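Local atomic coordinates of histidine--tRNA ligase (Thermus thermophilus, PDB entry 1H4V), a protein that attaches histidine to its cognate tRNA(His) at the expense of ATP, giving histidyl-tRNA(His), AMP and diphosphate. Residues E16-Q21 and P324-P329; V24-K29 and K152-R157; S164-P169 and L257-D262; L331-L336 and F345-A350; T337-A342 and D387-G392. One frame throughout, in Å; residues are numbered along the deposited sequence.

Interaction 1 (E16-Q21 and P324-P329); sequences ELRMHQ and PEEKGP. With SO4 (sulfate ion), chain B.
Arg-18 reaches from its helix to the backbone of Pro-324 and the carboxylate of Glu-326, holding a sulfate ion, probably from the crystallisation liquor, at the same time. Its CB and CG already lie beside sulfate O4, with CG at 3.3 Å. CD, the next atom, has Glu-326 OE1 at 3.5 Å as well as the sulfate. A bend at chi3 (55°) then turns the guanidinium so that NE donates to sulfate O4 at 2.6 Å, in a nearly straight bond (165°). NH2 serves two acceptors, sulfate O1 at 2.9 Å and Pro-324 O at 3.0 Å. NH1 adds a second, longer bond of 3.3 Å to the same Pro-324 O, which thus takes two donors from one face of its carbonyl plane. Glu-326 OE1 lies over a face of the guanidinium, 3.7 Å from Arg-18 NE: a long salt bridge of charge alone, with no N-H aimed at it. Only an arginine offers five N-H groups spread round a flat edge, enough for anion and carbonyl together. With an alanine here, Pro-324 O would probably lose both its donors from the helix, and Glu-326 its opposite charge. Arg-22 NE also binds the sulfate, and Lys-15 pairs with Glu-325. The contact lies at the surface, where helix 14-33 is backed by helix 309-318 through Met-19 and His-20, while the 324-329 loop leads on to strand 331-335 and Leu-37 of the second subunit packs on Glu-326.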
# COMPACT_ATOMS: atom_id res chain seq x y z
N GLU A 16 4.27 6.15 -13.49
CA GLU A 16 3.87 6.93 -12.33
C GLU A 16 3.88 6.04 -11.09
O GLU A 16 4.39 6.43 -10.04
CB GLU A 16 2.47 7.50 -12.56
CG GLU A 16 1.85 8.10 -11.32
CD GLU A 16 1.31 9.49 -11.55
OE1 GLU A 16 0.38 9.67 -12.37
OE2 GLU A 16 1.82 10.42 -10.88
N LEU A 17 3.32 4.84 -11.21
CA LEU A 17 3.28 3.92 -10.08
C LEU A 17 4.71 3.54 -9.68
O LEU A 17 5.05 3.52 -8.49
CB LEU A 17 2.53 2.64 -10.46
CG LEU A 17 1.79 1.82 -9.40
CD1 LEU A 17 1.87 0.35 -9.81
CD2 LEU A 17 2.37 2.01 -8.02
N ARG A 18 5.54 3.23 -10.67
CA ARG A 18 6.90 2.83 -10.41
C ARG A 18 7.68 3.93 -9.70
O ARG A 18 8.51 3.66 -8.84
CB ARG A 18 7.59 2.38 -11.71
CG ARG A 18 7.15 0.98 -12.16
CD ARG A 18 7.65 0.65 -13.58
NE ARG A 18 9.10 0.81 -13.69
CZ ARG A 18 9.72 1.17 -14.81
NH1 ARG A 18 9.02 1.40 -15.91
NH2 ARG A 18 11.04 1.28 -14.83
N MET A 19 7.39 5.18 -10.05
CA MET A 19 8.06 6.30 -9.42
C MET A 19 7.67 6.34 -7.93
O MET A 19 8.52 6.52 -7.07
CB MET A 19 7.69 7.61 -10.10
CG MET A 19 8.55 8.78 -9.68
SD MET A 19 10.33 8.40 -9.83
CE MET A 19 10.58 8.68 -11.56
N HIS A 20 6.38 6.17 -7.65
CA HIS A 20 5.88 6.17 -6.27
C HIS A 20 6.51 5.04 -5.47
O HIS A 20 6.87 5.22 -4.29
CB HIS A 20 4.36 6.01 -6.22
CG HIS A 20 3.60 7.28 -6.44
ND1 HIS A 20 2.41 7.55 -5.79
CD2 HIS A 20 3.86 8.35 -7.22
CE1 HIS A 20 1.98 8.75 -6.16
NE2 HIS A 20 2.83 9.25 -7.03
N GLN A 21 6.63 3.87 -6.09
CA GLN A 21 7.20 2.72 -5.41
C GLN A 21 8.69 2.92 -5.11
O GLN A 21 9.18 2.44 -4.10
CB GLN A 21 6.99 1.45 -6.23
CG GLN A 21 5.50 1.18 -6.49
CD GLN A 21 5.24 -0.03 -7.35
OE1 GLN A 21 5.88 -0.23 -8.37
NE2 GLN A 21 4.28 -0.85 -6.93
N PRO A 324 13.65 4.23 -16.46
CA PRO A 324 13.89 3.33 -17.59
C PRO A 324 12.60 2.66 -18.05
O PRO A 324 11.55 2.81 -17.41
CB PRO A 324 14.90 2.33 -17.02
CG PRO A 324 14.55 2.29 -15.56
CD PRO A 324 14.34 3.75 -15.25
N GLU A 325 12.66 1.92 -19.14
CA GLU A 325 11.48 1.25 -19.66
C GLU A 325 11.16 -0.02 -18.87
O GLU A 325 12.06 -0.65 -18.30
CB GLU A 325 11.66 0.90 -21.14
CG GLU A 325 11.86 2.10 -22.05
CD GLU A 325 10.78 3.16 -21.88
OE1 GLU A 325 9.58 2.79 -21.86
OE2 GLU A 325 11.12 4.36 -21.77
N GLU A 326 9.88 -0.37 -18.83
CA GLU A 326 9.41 -1.56 -18.13
C GLU A 326 10.13 -2.76 -18.73
O GLU A 326 10.23 -2.88 -19.95
CB GLU A 326 7.90 -1.71 -18.33
CG GLU A 326 7.22 -2.81 -17.52
CD GLU A 326 7.00 -2.43 -16.06
OE1 GLU A 326 7.98 -2.38 -15.29
OE2 GLU A 326 5.83 -2.16 -15.69
N LYS A 327 10.64 -3.65 -17.88
CA LYS A 327 11.34 -4.82 -18.39
C LYS A 327 10.34 -5.72 -19.12
O LYS A 327 9.16 -5.75 -18.78
CB LYS A 327 12.00 -5.60 -17.26
CG LYS A 327 13.09 -6.55 -17.75
CD LYS A 327 13.30 -7.73 -16.82
CE LYS A 327 12.10 -8.67 -16.86
NZ LYS A 327 12.32 -9.93 -16.09
N GLY A 328 10.83 -6.44 -20.13
CA GLY A 328 9.97 -7.33 -20.88
C GLY A 328 10.02 -8.76 -20.37
O GLY A 328 10.84 -9.09 -19.53
N PRO A 329 9.14 -9.64 -20.86
CA PRO A 329 9.16 -11.02 -20.38
C PRO A 329 10.42 -11.73 -20.84
O PRO A 329 11.08 -11.30 -21.79
CB PRO A 329 7.91 -11.61 -21.03
CG PRO A 329 7.87 -10.89 -22.33
CD PRO A 329 8.12 -9.47 -21.91
S SO4 B . 11.71 -0.09 -11.26
O1 SO4 B . 12.46 0.43 -12.43
O2 SO4 B . 12.11 0.65 -10.05
O3 SO4 B . 12.00 -1.52 -11.07
O4 SO4 B . 10.27 0.08 -11.50

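Interaction 2 (V24-K29 and K152-R157)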
# COMPACT_ATOMS: atom_id res chain seq x y z
N VAL A 24 8.91 5.38 -2.08
CA VAL A 24 8.61 4.71 -0.82
C VAL A 24 9.70 3.69 -0.47
O VAL A 24 10.10 3.60 0.69
CB VAL A 24 7.21 4.01 -0.87
CG1 VAL A 24 7.04 3.08 0.30
CG2 VAL A 24 6.10 5.08 -0.81
N ALA A 25 10.21 2.96 -1.47
CA ALA A 25 11.27 1.97 -1.22
C ALA A 25 12.51 2.67 -0.67
O ALA A 25 13.22 2.12 0.16
CB ALA A 25 11.62 1.21 -2.51
N THR A 26 12.78 3.87 -1.16
CA THR A 26 13.93 4.62 -0.68
C THR A 26 13.73 5.06 0.77
O THR A 26 14.64 4.94 1.59
CB THR A 26 14.18 5.85 -1.55
OG1 THR A 26 14.58 5.41 -2.85
CG2 THR A 26 15.27 6.72 -0.94
N ALA A 27 12.54 5.56 1.10
CA ALA A 27 12.27 5.98 2.47
C ALA A 27 12.39 4.75 3.37
O ALA A 27 12.97 4.82 4.45
CB ALA A 27 10.86 6.57 2.58
N ARG A 28 11.86 3.62 2.91
CA ARG A 28 11.94 2.41 3.71
C ARG A 28 13.39 2.05 4.03
O ARG A 28 13.71 1.71 5.17
CB ARG A 28 11.25 1.22 3.01
CG ARG A 28 11.50 -0.11 3.72
CD ARG A 28 10.81 -1.31 3.06
NE ARG A 28 9.37 -1.35 3.35
CZ ARG A 28 8.41 -1.02 2.49
NH1 ARG A 28 8.73 -0.63 1.25
NH2 ARG A 28 7.14 -1.08 2.86
N LYS A 29 14.27 2.15 3.04
CA LYS A 29 15.68 1.83 3.25
C LYS A 29 16.36 2.75 4.25
O LYS A 29 17.03 2.28 5.18
CB LYS A 29 16.46 1.87 1.92
CG LYS A 29 17.97 1.61 2.07
CD LYS A 29 18.71 1.69 0.74
CE LYS A 29 18.80 3.13 0.21
NZ LYS A 29 19.66 3.25 -1.01
N LYS A 152 17.77 13.22 -0.59
CA LYS A 152 19.07 13.21 -1.24
C LYS A 152 19.28 11.87 -1.94
O LYS A 152 19.79 11.83 -3.06
CB LYS A 152 20.19 13.43 -0.22
CG LYS A 152 21.27 14.39 -0.69
CD LYS A 152 20.78 15.83 -0.66
CE LYS A 152 21.82 16.80 -1.20
NZ LYS A 152 22.06 16.62 -2.66
N GLU A 153 18.89 10.78 -1.29
CA GLU A 153 19.04 9.44 -1.85
C GLU A 153 18.20 9.26 -3.11
O GLU A 153 18.52 8.42 -3.95
CB GLU A 153 18.65 8.38 -0.83
CG GLU A 153 19.59 8.28 0.36
CD GLU A 153 20.88 7.52 0.05
OE1 GLU A 153 21.87 7.71 0.80
OE2 GLU A 153 20.90 6.73 -0.92
N LEU A 154 17.14 10.05 -3.23
CA LEU A 154 16.27 9.97 -4.40
C LEU A 154 16.92 10.65 -5.59
O LEU A 154 16.44 10.54 -6.71
CB LEU A 154 14.92 10.65 -4.11
CG LEU A 154 14.01 9.94 -3.10
CD1 LEU A 154 12.82 10.81 -2.82
CD2 LEU A 154 13.59 8.60 -3.64
N GLY A 155 18.02 11.36 -5.34
CA GLY A 155 18.73 12.03 -6.41
C GLY A 155 18.47 13.53 -6.47
O GLY A 155 19.09 14.24 -7.27
N LEU A 156 17.57 14.02 -5.64
CA LEU A 156 17.27 15.44 -5.63
C LEU A 156 18.46 16.23 -5.10
O LEU A 156 19.16 15.79 -4.19
CB LEU A 156 16.04 15.71 -4.76
CG LEU A 156 14.70 15.18 -5.28
CD1 LEU A 156 13.62 15.36 -4.22
CD2 LEU A 156 14.33 15.92 -6.56
N ARG A 157 18.71 17.39 -5.70
CA ARG A 157 19.78 18.28 -5.27
C ARG A 157 19.17 19.67 -5.12
O ARG A 157 18.00 19.86 -5.42
CB ARG A 157 20.94 18.31 -6.28
CG ARG A 157 20.52 18.40 -7.72
CD ARG A 157 20.86 17.11 -8.45
NE ARG A 157 20.25 17.06 -9.77
CZ ARG A 157 20.47 16.10 -10.65
NH1 ARG A 157 21.28 15.10 -10.35
NH2 ARG A 157 19.86 16.13 -11.83
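Thr-26 OG1 is hydrogen-bonded to Arg-22 O, one turn back in its own helix, and lies 3.4 Å from Leu-154 CD2. That intrahelical bond satisfies the hydroxyl, which can therefore sit against a methyl group without needing a partner there. Leu-154 CD2 also touches Thr-26 CB, at 3.5 Å, and so rests on the branch point of the threonine. The other branch, CG2, is anti to the backbone N and faces Glu-153 CB at 3.8 Å. Threonine suits this place because its CB carries a hydroxyl and a methyl side by side on a short stem. Further along the helix, Lys-29 runs out with a bend at chi3 (71°) and brings NZ to 3.7 Å from Glu-153 OE2, a long salt bridge whose two chains meet at about a right angle. Glu-149 brings a second negative charge close to Glu-153 OE1, so the lysine probably eases some mutual repulsion. Gly-155 ends helix 137-153 in a Schellman motif; its positive phi (103°) suits a residue without CB. Pro-353 of the second subunit packs on both Lys-29 and Glu-153. The chemistry is a small patch of methyl and methylene contacts, with one already bonded hydroxyl, beside a long ion pair whose attraction depends little on exact geometry.

Interaction 3 (S164-P169 and L257-D262); sequences SSVGDP and LVRGLD
The guanidinium of Arg-259, whose CB and CG pack against Val-166, has Leu-257 CD2 over one face, 4.0 Å above the plane and offset toward the rim. Its NH2 makes a weak hydrogen bond to Gly-285 O. The charged group itself makes no contact with the 164-169 segment; what meets that segment is the aliphatic stem: Val-166 CG1 lies 3.7 Å from Arg-259 CG and 3.8 Å from Arg-259 CB. A bend at chi2 (-69°) separates the greasy part of the arginine from its charge. The second meeting point is simple: Ser-164 CB sits 3.8 Å from Leu-257 CB, with Leu-257 CD1 a little further off. Serine is small enough for the two backbones to approach, and its OG has a weak bond to Glu-254 O. Next to it, Ser-165 OG accepts from Gly-167 N at 3.1 Å, an ST turn that steers the chain out of the strand, with glycine favoured by its positive phi. The 257-262 loop contains the start of the Arg-Gly-Leu-Asp-Tyr-Tyr signature of histidyl-tRNA synthetases. In the fold it lies beside the end of strand 160-165, which is bonded to strand 267-272 of the catalytic sheet, while helix 231-246 packs on Ser-165 and Asp-168.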
# COMPACT_ATOMS: atom_id res chain seq x y z
N SER A 164 13.71 26.19 12.62
CA SER A 164 13.15 27.20 13.48
C SER A 164 12.62 26.55 14.75
O SER A 164 12.77 25.34 14.95
CB SER A 164 12.01 27.93 12.77
OG SER A 164 11.41 28.91 13.62
N SER A 165 11.98 27.35 15.59
CA SER A 165 11.41 26.87 16.84
C SER A 165 10.13 27.61 17.17
O SER A 165 9.97 28.77 16.80
CB SER A 165 12.41 27.06 17.98
OG SER A 165 11.80 26.76 19.22
N VAL A 166 9.22 26.93 17.85
CA VAL A 166 7.97 27.55 18.26
C VAL A 166 7.91 27.67 19.78
O VAL A 166 6.87 28.00 20.35
CB VAL A 166 6.75 26.77 17.74
CG1 VAL A 166 6.74 26.80 16.21
CG2 VAL A 166 6.78 25.34 18.24
N GLY A 167 9.05 27.38 20.43
CA GLY A 167 9.18 27.47 21.87
C GLY A 167 8.31 26.59 22.75
O GLY A 167 7.61 25.70 22.27
N ASP A 168 8.36 26.84 24.06
CA ASP A 168 7.55 26.09 25.01
C ASP A 168 6.21 26.80 25.18
O ASP A 168 6.11 27.99 24.90
CB ASP A 168 8.28 25.98 26.35
CG ASP A 168 9.60 25.22 26.24
OD1 ASP A 168 9.66 24.25 25.45
OD2 ASP A 168 10.57 25.59 26.94
N PRO A 169 5.17 26.08 25.64
CA PRO A 169 3.85 26.69 25.83
C PRO A 169 3.80 28.00 26.61
O PRO A 169 2.92 28.83 26.37
CB PRO A 169 3.04 25.56 26.49
CG PRO A 169 4.08 24.71 27.13
CD PRO A 169 5.18 24.69 26.10
N LEU A 257 8.75 30.30 9.65
CA LEU A 257 8.22 28.96 9.88
C LEU A 257 7.42 28.99 11.17
O LEU A 257 7.97 29.26 12.24
CB LEU A 257 9.36 27.95 10.04
CG LEU A 257 9.34 26.72 9.14
CD1 LEU A 257 10.46 25.79 9.57
CD2 LEU A 257 7.99 26.02 9.23
N VAL A 258 6.12 28.71 11.09
CA VAL A 258 5.29 28.74 12.29
C VAL A 258 4.37 27.53 12.42
O VAL A 258 4.04 26.87 11.44
CB VAL A 258 4.43 30.03 12.32
CG1 VAL A 258 3.82 30.21 13.70
CG2 VAL A 258 5.27 31.23 11.95
N ARG A 259 3.97 27.25 13.66
CA ARG A 259 3.07 26.15 13.99
C ARG A 259 2.04 26.73 14.95
O ARG A 259 2.34 26.98 16.12
CB ARG A 259 3.83 25.01 14.66
CG ARG A 259 5.04 24.50 13.89
CD ARG A 259 4.69 23.76 12.61
NE ARG A 259 5.90 23.21 11.99
CZ ARG A 259 5.97 22.76 10.75
NH1 ARG A 259 4.91 22.78 9.97
NH2 ARG A 259 7.13 22.30 10.28
N GLY A 260 0.83 26.96 14.45
CA GLY A 260 -0.22 27.55 15.26
C GLY A 260 -0.88 26.71 16.32
O GLY A 260 -1.27 27.23 17.37
N LEU A 261 -1.02 25.41 16.08
CA LEU A 261 -1.67 24.52 17.04
C LEU A 261 -0.93 24.46 18.37
O LEU A 261 0.30 24.46 18.41
CB LEU A 261 -1.82 23.12 16.45
CG LEU A 261 -2.68 23.07 15.19
CD1 LEU A 261 -2.70 21.65 14.64
CD2 LEU A 261 -4.10 23.54 15.51
N ASP A 262 -1.69 24.39 19.45
CA ASP A 262 -1.15 24.36 20.80
C ASP A 262 -0.26 23.18 21.19
O ASP A 262 0.47 23.25 22.19
CB ASP A 262 -2.29 24.49 21.81
CG ASP A 262 -2.96 25.86 21.77
OD1 ASP A 262 -2.33 26.84 22.23
OD2 ASP A 262 -4.10 25.96 21.28

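Interaction 4 (L331-L336 and F345-A350)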
# COMPACT_ATOMS: atom_id res chain seq x y z
N LEU A 331 10.37 -14.72 -22.00
CA LEU A 331 9.95 -15.48 -23.17
C LEU A 331 8.56 -15.09 -23.67
O LEU A 331 7.60 -15.04 -22.89
CB LEU A 331 9.96 -16.98 -22.84
CG LEU A 331 9.42 -17.97 -23.88
CD1 LEU A 331 10.37 -18.02 -25.08
CD2 LEU A 331 9.28 -19.37 -23.27
N TYR A 332 8.45 -14.81 -24.97
CA TYR A 332 7.17 -14.48 -25.58
C TYR A 332 6.91 -15.55 -26.65
O TYR A 332 7.55 -15.57 -27.70
CB TYR A 332 7.19 -13.10 -26.23
CG TYR A 332 5.82 -12.64 -26.64
CD1 TYR A 332 4.86 -12.31 -25.68
CD2 TYR A 332 5.44 -12.58 -27.98
CE1 TYR A 332 3.56 -11.95 -26.04
CE2 TYR A 332 4.15 -12.22 -28.35
CZ TYR A 332 3.21 -11.91 -27.38
OH TYR A 332 1.93 -11.58 -27.74
N LEU A 333 5.97 -16.44 -26.36
CA LEU A 333 5.60 -17.55 -27.23
C LEU A 333 4.62 -17.20 -28.34
O LEU A 333 3.56 -16.62 -28.09
CB LEU A 333 5.01 -18.68 -26.40
CG LEU A 333 6.05 -19.56 -25.70
CD1 LEU A 333 5.42 -20.28 -24.52
CD2 LEU A 333 6.62 -20.54 -26.72
N ILE A 334 4.96 -17.58 -29.56
CA ILE A 334 4.12 -17.30 -30.72
C ILE A 334 3.55 -18.60 -31.29
O ILE A 334 4.28 -19.40 -31.88
CB ILE A 334 4.91 -16.58 -31.85
CG1 ILE A 334 5.37 -15.21 -31.38
CG2 ILE A 334 4.06 -16.46 -33.11
CD1 ILE A 334 6.48 -15.24 -30.40
N PRO A 335 2.24 -18.84 -31.10
CA PRO A 335 1.64 -20.06 -31.63
C PRO A 335 1.42 -19.84 -33.13
O PRO A 335 0.98 -18.76 -33.53
CB PRO A 335 0.32 -20.17 -30.85
CG PRO A 335 -0.03 -18.75 -30.58
CD PRO A 335 1.30 -18.10 -30.24
N LEU A 336 1.75 -20.82 -33.96
CA LEU A 336 1.57 -20.66 -35.40
C LEU A 336 0.24 -21.20 -35.88
O LEU A 336 -0.29 -20.74 -36.89
CB LEU A 336 2.73 -21.31 -36.14
CG LEU A 336 4.07 -20.69 -35.73
CD1 LEU A 336 5.22 -21.38 -36.45
CD2 LEU A 336 4.03 -19.20 -36.06
N PHE A 345 0.22 -21.83 -23.99
CA PHE A 345 -0.23 -21.55 -22.65
C PHE A 345 0.33 -22.60 -21.70
O PHE A 345 0.84 -22.26 -20.64
CB PHE A 345 -1.77 -21.55 -22.62
CG PHE A 345 -2.37 -21.65 -21.25
CD1 PHE A 345 -2.02 -20.76 -20.23
CD2 PHE A 345 -3.34 -22.61 -20.98
CE1 PHE A 345 -2.63 -20.81 -18.98
CE2 PHE A 345 -3.97 -22.67 -19.72
CZ PHE A 345 -3.61 -21.77 -18.73
N TYR A 346 0.27 -23.87 -22.09
CA TYR A 346 0.77 -24.96 -21.24
C TYR A 346 2.26 -24.82 -21.00
O TYR A 346 2.74 -25.07 -19.90
CB TYR A 346 0.50 -26.32 -21.88
CG TYR A 346 -0.95 -26.58 -22.16
CD1 TYR A 346 -1.34 -27.41 -23.19
CD2 TYR A 346 -1.95 -25.98 -21.38
CE1 TYR A 346 -2.68 -27.65 -23.46
CE2 TYR A 346 -3.29 -26.22 -21.64
CZ TYR A 346 -3.65 -27.05 -22.68
OH TYR A 346 -4.99 -27.29 -22.94
N LEU A 347 3.00 -24.43 -22.04
CA LEU A 347 4.44 -24.26 -21.93
C LEU A 347 4.77 -23.07 -21.04
O LEU A 347 5.61 -23.17 -20.15
CB LEU A 347 5.07 -24.08 -23.32
CG LEU A 347 6.56 -23.75 -23.33
CD1 LEU A 347 7.33 -24.81 -22.56
CD2 LEU A 347 7.06 -23.65 -24.77
N ALA A 348 4.11 -21.93 -21.27
CA ALA A 348 4.37 -20.75 -20.45
C ALA A 348 4.06 -21.06 -18.98
O ALA A 348 4.82 -20.66 -18.09
CB ALA A 348 3.52 -19.58 -20.94
N GLU A 349 2.97 -21.76 -18.71
CA GLU A 349 2.62 -22.10 -17.34
C GLU A 349 3.67 -23.00 -16.70
O GLU A 349 3.90 -22.93 -15.49
CB GLU A 349 1.25 -22.77 -17.27
CG GLU A 349 0.15 -21.86 -16.73
CD GLU A 349 0.47 -21.32 -15.34
OE1 GLU A 349 0.73 -22.15 -14.43
OE2 GLU A 349 0.46 -20.08 -15.15
N ALA A 350 4.32 -23.83 -17.51
CA ALA A 350 5.36 -24.74 -17.01
C ALA A 350 6.64 -23.98 -16.66
O ALA A 350 7.47 -24.48 -15.91
CB ALA A 350 5.66 -25.81 -18.06
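Leu-333 has the most surface buried here, and both its methyl groups meet Leu-347 of the facing helix. CD2 of Leu-333 touches CD2 of Leu-347 at 3.7 Å. The other methyl, Leu-333 CD1, reaches in nearer the helix backbone, 3.8 Å from Leu-347 CG and 4.1 Å from Ala-348 CB. The two leucines meet at about a right angle, so the fork of one presses against the end and flank of the other. Leu-347 arrives there because its CG stands anti to the backbone N (chi1 174°), whereas Leu-333 has its CG beside its own N. Ala-348, the third partner, suits its position by being short: Leu-333 CD1 comes within 3.9 Å of Ala-348 N. All three residues are buried and apolar, as befits a layer between sheet and helix. Ala-348 also rests on Ala-357 and Tyr-359 of the next strand, and Leu-347 on Val-394. On another side of the helix, Tyr-346 OH is hydrogen-bonded to His-243 of the second subunit. Strand 331-335, helix 338-351 and strand 357-359 form a beta-alpha-beta unit, and this contact lies in its core, in the alpha/beta anticodon-binding domain of a class IIa synthetase.

Interaction 5 (T337-A342 and D387-G392); sequences TEEAVA and DELRAG
A single methyl group, CD1 of Leu-389, makes every side-chain contact across to residues 337-342. It sits over the first turn of the facing helix, 3.8 Å from Ala-340 CA and 3.9 Å from Ala-340 CB. The small alanine lets the methyl come down almost to the backbone. Leu-389 CG lies beside its own backbone N (chi1 -73°), which directs the branch at that turn. Glu-339, extended beyond CG, runs antiparallel to the leucine, and its carboxylate carbon CD lies 3.9 Å from the same CD1; its chain thus shelters the methyl from one side. Thr-337 OG1 is more distant, at 4.3 Å from Leu-389 CD1. Both helices belong to the anticodon-binding domain: helix 338-351 is the crossover of its beta-alpha-beta unit, and helix 386-391 fills the short connection between the antiparallel strands 380-384 and 393-398. Thr-337 is the N-cap of the first, its OG1 accepting from Ala-340 N at 3.3 Å, a job that suits a short hydroxyl side chain. Gly-392 is the C-prime residue of a Schellman motif closing the second, where positive phi (61°) favours glycine. Behind Ala-340 lies Pro-335 of the neighbouring strand, while Leu-389 also touches Arg-409.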
# COMPACT_ATOMS: atom_id res chain seq x y z
N THR A 337 -0.30 -22.17 -35.16
CA THR A 337 -1.60 -22.73 -35.53
C THR A 337 -2.54 -22.48 -34.36
O THR A 337 -2.10 -22.10 -33.27
CB THR A 337 -1.54 -24.25 -35.81
OG1 THR A 337 -1.15 -24.95 -34.62
CG2 THR A 337 -0.57 -24.55 -36.93
N GLU A 338 -3.82 -22.72 -34.58
CA GLU A 338 -4.83 -22.53 -33.56
C GLU A 338 -4.66 -23.53 -32.43
O GLU A 338 -4.91 -23.21 -31.27
CB GLU A 338 -6.22 -22.66 -34.16
CG GLU A 338 -7.32 -22.15 -33.25
CD GLU A 338 -7.34 -20.63 -33.15
OE1 GLU A 338 -7.91 -20.11 -32.16
OE2 GLU A 338 -6.81 -19.95 -34.06
N GLU A 339 -4.25 -24.75 -32.75
CA GLU A 339 -4.06 -25.78 -31.73
C GLU A 339 -2.84 -25.45 -30.86
O GLU A 339 -2.77 -25.86 -29.70
CB GLU A 339 -3.86 -27.16 -32.36
CG GLU A 339 -3.55 -28.26 -31.34
CD GLU A 339 -2.96 -29.53 -31.96
OE1 GLU A 339 -2.50 -30.40 -31.18
OE2 GLU A 339 -2.97 -29.67 -33.21
N ALA A 340 -1.90 -24.70 -31.43
CA ALA A 340 -0.69 -24.34 -30.71
C ALA A 340 -0.91 -23.26 -29.65
O ALA A 340 -0.08 -23.07 -28.76
CB ALA A 340 0.37 -23.90 -31.71
N VAL A 341 -2.03 -22.54 -29.75
CA VAL A 341 -2.36 -21.49 -28.79
C VAL A 341 -2.43 -22.09 -27.38
O VAL A 341 -1.83 -21.58 -26.45
CB VAL A 341 -3.73 -20.86 -29.13
CG1 VAL A 341 -4.14 -19.88 -28.04
CG2 VAL A 341 -3.68 -20.19 -30.48
N ALA A 342 -3.14 -23.20 -27.25
CA ALA A 342 -3.26 -23.88 -25.97
C ALA A 342 -1.90 -24.41 -25.51
O ALA A 342 -1.55 -24.32 -24.34
CB ALA A 342 -4.24 -25.03 -26.08
N ASP A 387 4.85 -28.61 -36.70
CA ASP A 387 6.09 -29.36 -36.60
C ASP A 387 6.58 -29.56 -35.17
O ASP A 387 6.86 -30.69 -34.75
CB ASP A 387 7.19 -28.68 -37.43
CG ASP A 387 6.82 -28.52 -38.91
OD1 ASP A 387 5.90 -27.73 -39.22
OD2 ASP A 387 7.45 -29.20 -39.76
N GLU A 388 6.71 -28.48 -34.39
CA GLU A 388 7.17 -28.65 -33.02
C GLU A 388 6.15 -29.38 -32.16
O GLU A 388 6.51 -30.11 -31.24
CB GLU A 388 7.56 -27.32 -32.36
CG GLU A 388 6.95 -26.06 -32.95
CD GLU A 388 7.66 -25.61 -34.21
OE1 GLU A 388 8.90 -25.48 -34.17
OE2 GLU A 388 6.98 -25.38 -35.23
N LEU A 389 4.87 -29.20 -32.47
CA LEU A 389 3.83 -29.88 -31.70
C LEU A 389 3.93 -31.39 -31.86
O LEU A 389 3.83 -32.13 -30.89
CB LEU A 389 2.44 -29.39 -32.09
CG LEU A 389 2.04 -27.98 -31.62
CD1 LEU A 389 0.56 -27.75 -31.87
CD2 LEU A 389 2.34 -27.83 -30.13
N ARG A 390 4.12 -31.86 -33.09
CA ARG A 390 4.23 -33.29 -33.35
C ARG A 390 5.50 -33.87 -32.74
O ARG A 390 5.53 -35.02 -32.33
CB ARG A 390 4.21 -33.57 -34.85
N ALA A 391 6.55 -33.06 -32.69
CA ALA A 391 7.82 -33.51 -32.14
C ALA A 391 7.94 -33.25 -30.64
O ALA A 391 8.91 -33.67 -30.01
CB ALA A 391 8.97 -32.84 -32.88
N GLY A 392 6.97 -32.55 -30.06
CA GLY A 392 7.05 -32.24 -28.64
C GLY A 392 8.28 -31.40 -28.37
O GLY A 392 9.02 -31.63 -27.41

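Interactions 2 and 3 lie in the catalytic part of the chain, interactions 4 and 5 in the anticodon-binding domain, and interaction 1 ties the start of the former to the loop entering the latter. Helix 14-33 serves both interactions 1 and 2, whose centres are 16 Å apart; the chain closes interactions 2 and 3 in series before it returns to complete interaction 1. Interactions 4 and 5 then share helix 338-351, have centres 10 Å apart and touch through Pro-335. The extremes, interactions 3 and 5, are about 73 Å apart between centres, which reflects an elongated subunit whose anticodon-binding domain stands apart from the catalytic part. All except interaction 3 also touch the second subunit of the homodimer.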